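Local coordinates for prolyl 4-hydroxylase alpha subunit Fe(2+) 2OG dioxygenase domain-containing protein (Burkholderia ambifaria, PDB 3W20) that probably acts as a 2-oxoglutarate-dependent dioxygenase on N-substituted L-amino acids and holds a zinc ion at its metal site in this structure, at residues 21-26 with 38-42; 30-35 with 238-242. Residue numbers count along the deposited sequence, not the author numbering.

Contact 1 (21-26 with 38-42); sequences MTIAAA and IVMDI
Build segment 21-26 as the end of a strand that turns into a helix: Met-21 (phi/psi -138/155°) and Thr-22 (-77/162°) are extended, and Ile-23 starts the helical turn at -55/-46°. Thr-22 is the N-cap; with chi1 p (58°), its OG1 accepts from Ala-25 N at 2.9 Å. Segment 38-42 is extended through Asp-41. The closest CA pairs are Ala-26 with Ile-38 (6.9 Å) and Met-21 with Met-40 (8.4 Å).

Met-40, a selenomethionine like Met-21, has the largest area buried by the contact, 78 Å². Its m, t, p chi angles send the side chain into the strand-to-helix bend, where Met-40 CE lies 3.4 Å from Met-21 O, and Met-40 SE lies 3.7 Å from Ala-26 CB and 4.2 Å from Ile-23 CD1. Ile-38 (m, t), pointing the same way, places CD1 3.7 Å from Ala-26 CB and 3.4 Å from Ala-26 O. Ala-26 therefore receives both residues on its short side chain. Beyond them, Ile-23 CD1 meets Ile-42 CD1 at 4.0 Å.

This is the packing of a beta-alpha-beta crossover: strands 17-22 and 37-41 are parallel, strand 4-10 lies between them, antiparallel to both, and helix 23-31 connects them. With hydrogen bonds between the two segments absent, the chemistry is apolar, so the fit depends on the shapes and rotamers of the packed side chains.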
loop_
_atom_site.group_PDB
_atom_site.type_symbol
_atom_site.label_atom_id
_atom_site.label_comp_id
_atom_site.label_asym_id
_atom_site.label_seq_id
_atom_site.Cartn_x
_atom_site.Cartn_y
_atom_site.Cartn_z
HETATM N N MSE A 21 13.145 4.286 36.099
HETATM C CA MSE A 21 12.721 5.345 35.173
HETATM C C MSE A 21 11.413 5.012 34.581
HETATM O O MSE A 21 11.070 3.819 34.436
HETATM C CB MSE A 21 13.582 5.506 33.887
HETATM C CG MSE A 21 14.977 5.094 34.202
HETATM SE SE MSE A 21 16.014 5.485 32.584
HETATM C CE MSE A 21 15.736 7.381 32.388
ATOM N N THR A 22 10.687 6.032 34.155
ATOM C CA THR A 22 9.489 5.767 33.335
ATOM C C THR A 22 9.932 5.438 31.930
ATOM O O THR A 22 11.077 5.758 31.524
ATOM C CB THR A 22 8.559 6.980 33.228
ATOM O OG1 THR A 22 9.263 8.108 32.662
ATOM C CG2 THR A 22 8.034 7.383 34.593
ATOM N N ILE A 23 9.032 4.805 31.158
ATOM C CA ILE A 23 9.283 4.663 29.710
ATOM C C ILE A 23 9.546 6.023 29.026
ATOM O O ILE A 23 10.474 6.136 28.225
ATOM C CB ILE A 23 8.041 3.996 28.999
ATOM C CG1 ILE A 23 7.765 2.661 29.685
ATOM C CG2 ILE A 23 8.254 3.932 27.460
ATOM C CD1 ILE A 23 8.343 1.455 29.014
ATOM N N ALA A 24 8.731 7.057 29.317
ATOM C CA ALA A 24 8.922 8.353 28.643
ATOM C C ALA A 24 10.278 8.918 29.015
ATOM O O ALA A 24 10.923 9.520 28.134
ATOM C CB ALA A 24 7.835 9.376 29.009
ATOM N N ALA A 25 10.760 8.695 30.275
ATOM C CA ALA A 25 12.040 9.253 30.594
ATOM C C ALA A 25 13.197 8.552 29.852
ATOM O O ALA A 25 14.132 9.201 29.418
ATOM C CB ALA A 25 12.278 9.330 32.126
ATOM N N ALA A 26 13.123 7.231 29.744
ATOM C CA ALA A 26 14.141 6.431 29.056
ATOM C C ALA A 26 14.179 6.842 27.561
ATOM O O ALA A 26 15.254 7.121 27.017
ATOM C CB ALA A 26 13.814 4.960 29.152
ATOM N N ILE A 38 19.178 1.367 26.563
ATOM C CA ILE A 38 18.537 1.273 27.897
ATOM C C ILE A 38 17.799 -0.050 27.937
ATOM O O ILE A 38 16.987 -0.407 27.027
ATOM C CB ILE A 38 17.581 2.417 28.164
ATOM C CG1 ILE A 38 18.352 3.759 28.076
ATOM C CG2 ILE A 38 17.031 2.337 29.631
ATOM C CD1 ILE A 38 17.458 4.992 28.397
ATOM N N VAL A 39 18.058 -0.798 29.015
ATOM C CA VAL A 39 17.342 -2.061 29.218
ATOM C C VAL A 39 16.473 -1.982 30.467
ATOM O O VAL A 39 16.977 -1.646 31.549
ATOM C CB VAL A 39 18.304 -3.249 29.332
ATOM C CG1 VAL A 39 17.456 -4.514 29.566
ATOM C CG2 VAL A 39 19.108 -3.414 28.032
HETATM N N MSE A 40 15.168 -2.257 30.352
HETATM C CA MSE A 40 14.218 -2.005 31.448
HETATM C C MSE A 40 13.429 -3.277 31.798
HETATM O O MSE A 40 13.054 -4.040 30.943
HETATM C CB MSE A 40 13.157 -0.953 30.958
HETATM C CG MSE A 40 13.852 0.272 30.354
HETATM SE SE MSE A 40 12.453 1.605 29.881
HETATM C CE MSE A 40 11.792 1.950 31.680
ATOM N N ASP A 41 13.192 -3.501 33.095
ATOM C CA ASP A 41 12.461 -4.666 33.571
ATOM C C ASP A 41 10.988 -4.312 33.596
ATOM O O ASP A 41 10.500 -3.659 34.491
ATOM C CB ASP A 41 12.927 -5.028 34.986
ATOM C CG ASP A 41 14.330 -5.540 35.028
ATOM O OD1 ASP A 41 15.036 -5.570 34.003
ATOM O OD2 ASP A 41 14.765 -5.939 36.119
ATOM N N ILE A 42 10.275 -4.738 32.567
ATOM C CA ILE A 42 8.900 -4.320 32.356
ATOM C C ILE A 42 7.930 -5.373 32.852
ATOM O O ILE A 42 6.988 -5.047 33.593
ATOM C CB ILE A 42 8.620 -4.083 30.850
ATOM C CG1 ILE A 42 9.544 -2.963 30.298
ATOM C CG2 ILE A 42 7.146 -3.758 30.644
ATOM C CD1 ILE A 42 9.480 -1.695 31.151
#

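Contact 2 (30-35 with 238-242); sequences LDADEA and TLFQS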
loop_
_atom_site.group_PDB
_atom_site.type_symbol
_atom_site.label_atom_id
_atom_site.label_comp_id
_atom_site.label_asym_id
_atom_site.label_seq_id
_atom_site.Cartn_x
_atom_site.Cartn_y
_atom_site.Cartn_z
ATOM N N LEU A 30 17.192 8.755 25.395
ATOM C CA LEU A 30 17.765 8.280 24.130
ATOM C C LEU A 30 17.666 9.388 23.070
ATOM O O LEU A 30 18.577 9.595 22.250
ATOM C CB LEU A 30 17.068 7.008 23.671
ATOM C CG LEU A 30 17.501 5.831 24.579
ATOM C CD1 LEU A 30 16.426 4.743 24.542
ATOM C CD2 LEU A 30 18.773 5.280 24.003
ATOM N N ASP A 31 16.519 10.061 23.066
ATOM C CA ASP A 31 16.264 11.028 21.965
ATOM C C ASP A 31 17.192 12.216 22.190
ATOM O O ASP A 31 17.506 12.928 21.240
ATOM C CB ASP A 31 14.828 11.466 22.099
ATOM C CG ASP A 31 14.335 12.260 20.920
ATOM O OD1 ASP A 31 14.505 11.900 19.770
ATOM O OD2 ASP A 31 13.827 13.361 21.204
ATOM N N ALA A 32 17.565 12.456 23.453
ATOM C CA ALA A 32 18.542 13.500 23.759
ATOM C C ALA A 32 19.987 13.093 23.494
ATOM O O ALA A 32 20.939 13.842 23.798
ATOM C CB ALA A 32 18.388 13.939 25.230
ATOM N N ASP A 33 20.216 11.925 22.954
ATOM C CA ASP A 33 21.551 11.408 22.824
ATOM C C ASP A 33 22.299 11.323 24.150
ATOM O O ASP A 33 23.518 11.547 24.203
ATOM C CB ASP A 33 22.384 12.129 21.704
ATOM C CG ASP A 33 23.559 11.342 21.225
ATOM O OD1 ASP A 33 23.617 10.072 21.292
ATOM O OD2 ASP A 33 24.556 12.000 20.793
ATOM N N GLU A 34 21.604 10.967 25.217
ATOM C CA GLU A 34 22.232 10.820 26.561
ATOM C C GLU A 34 22.502 9.323 26.904
ATOM O O GLU A 34 23.059 9.003 27.952
ATOM C CB GLU A 34 21.317 11.409 27.630
ATOM C CG GLU A 34 21.374 12.962 27.629
ATOM C CD GLU A 34 20.193 13.595 28.358
ATOM O OE1 GLU A 34 19.428 12.836 28.991
ATOM O OE2 GLU A 34 20.032 14.851 28.303
ATOM N N ALA A 35 22.062 8.434 26.042
ATOM C CA ALA A 35 22.335 6.999 26.229
ATOM C C ALA A 35 22.392 6.342 24.839
ATOM O O ALA A 35 21.781 6.837 23.887
ATOM C CB ALA A 35 21.224 6.375 27.034
ATOM N N THR A 238 14.355 -3.651 25.603
ATOM C CA THR A 238 15.600 -3.039 25.216
ATOM C C THR A 238 15.279 -1.874 24.240
ATOM O O THR A 238 14.609 -2.131 23.236
ATOM C CB THR A 238 16.440 -4.074 24.506
ATOM O OG1 THR A 238 16.738 -5.098 25.472
ATOM C CG2 THR A 238 17.813 -3.495 24.117
ATOM N N LEU A 239 15.767 -0.676 24.552
ATOM C CA LEU A 239 15.525 0.523 23.751
ATOM C C LEU A 239 16.918 1.008 23.321
ATOM O O LEU A 239 17.859 1.025 24.166
ATOM C CB LEU A 239 14.851 1.549 24.586
ATOM C CG LEU A 239 13.483 1.140 25.177
ATOM C CD1 LEU A 239 13.128 2.178 26.213
ATOM C CD2 LEU A 239 12.548 1.232 23.979
ATOM N N PHE A 240 17.140 1.204 22.018
ATOM C CA PHE A 240 18.441 1.581 21.610
ATOM C C PHE A 240 18.432 2.444 20.367
ATOM O O PHE A 240 17.430 2.488 19.631
ATOM C CB PHE A 240 19.334 0.337 21.266
ATOM C CG PHE A 240 18.799 -0.506 20.140
ATOM C CD1 PHE A 240 19.431 -0.528 18.882
ATOM C CD2 PHE A 240 17.690 -1.342 20.355
ATOM C CE1 PHE A 240 18.898 -1.329 17.837
ATOM C CE2 PHE A 240 17.159 -2.130 19.320
ATOM C CZ PHE A 240 17.772 -2.153 18.078
ATOM N N GLN A 241 19.579 3.101 20.138
ATOM C CA GLN A 241 19.663 3.945 18.916
ATOM C C GLN A 241 19.916 3.041 17.723
ATOM O O GLN A 241 21.035 2.442 17.538
ATOM C CB GLN A 241 20.719 5.064 19.055
ATOM C CG GLN A 241 20.351 6.022 20.139
ATOM C CD GLN A 241 21.157 7.337 20.009
ATOM O OE1 GLN A 241 21.306 7.852 18.893
ATOM N NE2 GLN A 241 21.664 7.859 21.092
ATOM N N SER A 242 18.919 2.915 16.813
ATOM C CA SER A 242 19.003 1.825 15.854
ATOM C C SER A 242 19.932 2.122 14.654
ATOM O O SER A 242 20.236 1.223 13.867
ATOM C CB SER A 242 17.605 1.389 15.405
ATOM O OG SER A 242 17.022 2.377 14.545
#
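A buried contact, mixed polar and apolar, joins the C-terminal end of helix 23-31 and the turn after it to strand 236-241. Two residues carry most of it. Leu-30 points at the strand, with CD1 3.6 Å from Leu-239 CB and CD2 4.2 Å from Gln-241 CG. Gln-241 gives its amide nitrogen to the turn: NE2 donates to Asp-33 OD1 and to Ala-35 O, each at 3.0 Å, with N-H...O angles of 162° and 161°. Asp-33 leaves the helix with positive phi (57°), a Schellman motif in which its N bonds to Leu-30 O at 2.9 Å; this chain reversal sets its carboxylate and the Ala-35 carbonyl around one donor.

In the double-stranded beta-helix fold of this dioxygenase, strand 236-241 pairs antiparallel with both 37-41 and 178-185. Its side chains alternate: CA-to-CB of Leu-239 and Gln-241 points toward the helix end, that of Phe-240 away. Phe-240 accordingly reaches the metal side, its ring edge-to-face with that of the zinc ligand His-246 and its side chain about 4 Å from the ion at the nearest atoms. Gln-241 OE1 accepts from Arg-199 and Arg-176, while Asp-33 OD1 forms a salt bridge with Arg-11.

Both contacts seat helix 23-31 on the same sheet, contact 1 through its N-terminal turn and contact 2 through its C-terminal end. Strands 37-41 and 236-241 are neighbours, so the two join directly: Ile-38 N and Leu-239 O, 2.8 Å apart, form a probable hydrogen bond, and Met-40 SE packs 3.8 Å from Leu-239 CD1. Contact 1, partly buried and centred 15 Å from the centre of the chain, is apolar and away from the annotated sites. Contact 2 is buried, 11 Å from that centre, and adds hydrogen bonds to its leucine packing; its strand also borders the zinc site. Contact 1 buries slightly more area, 280 against 225 Å².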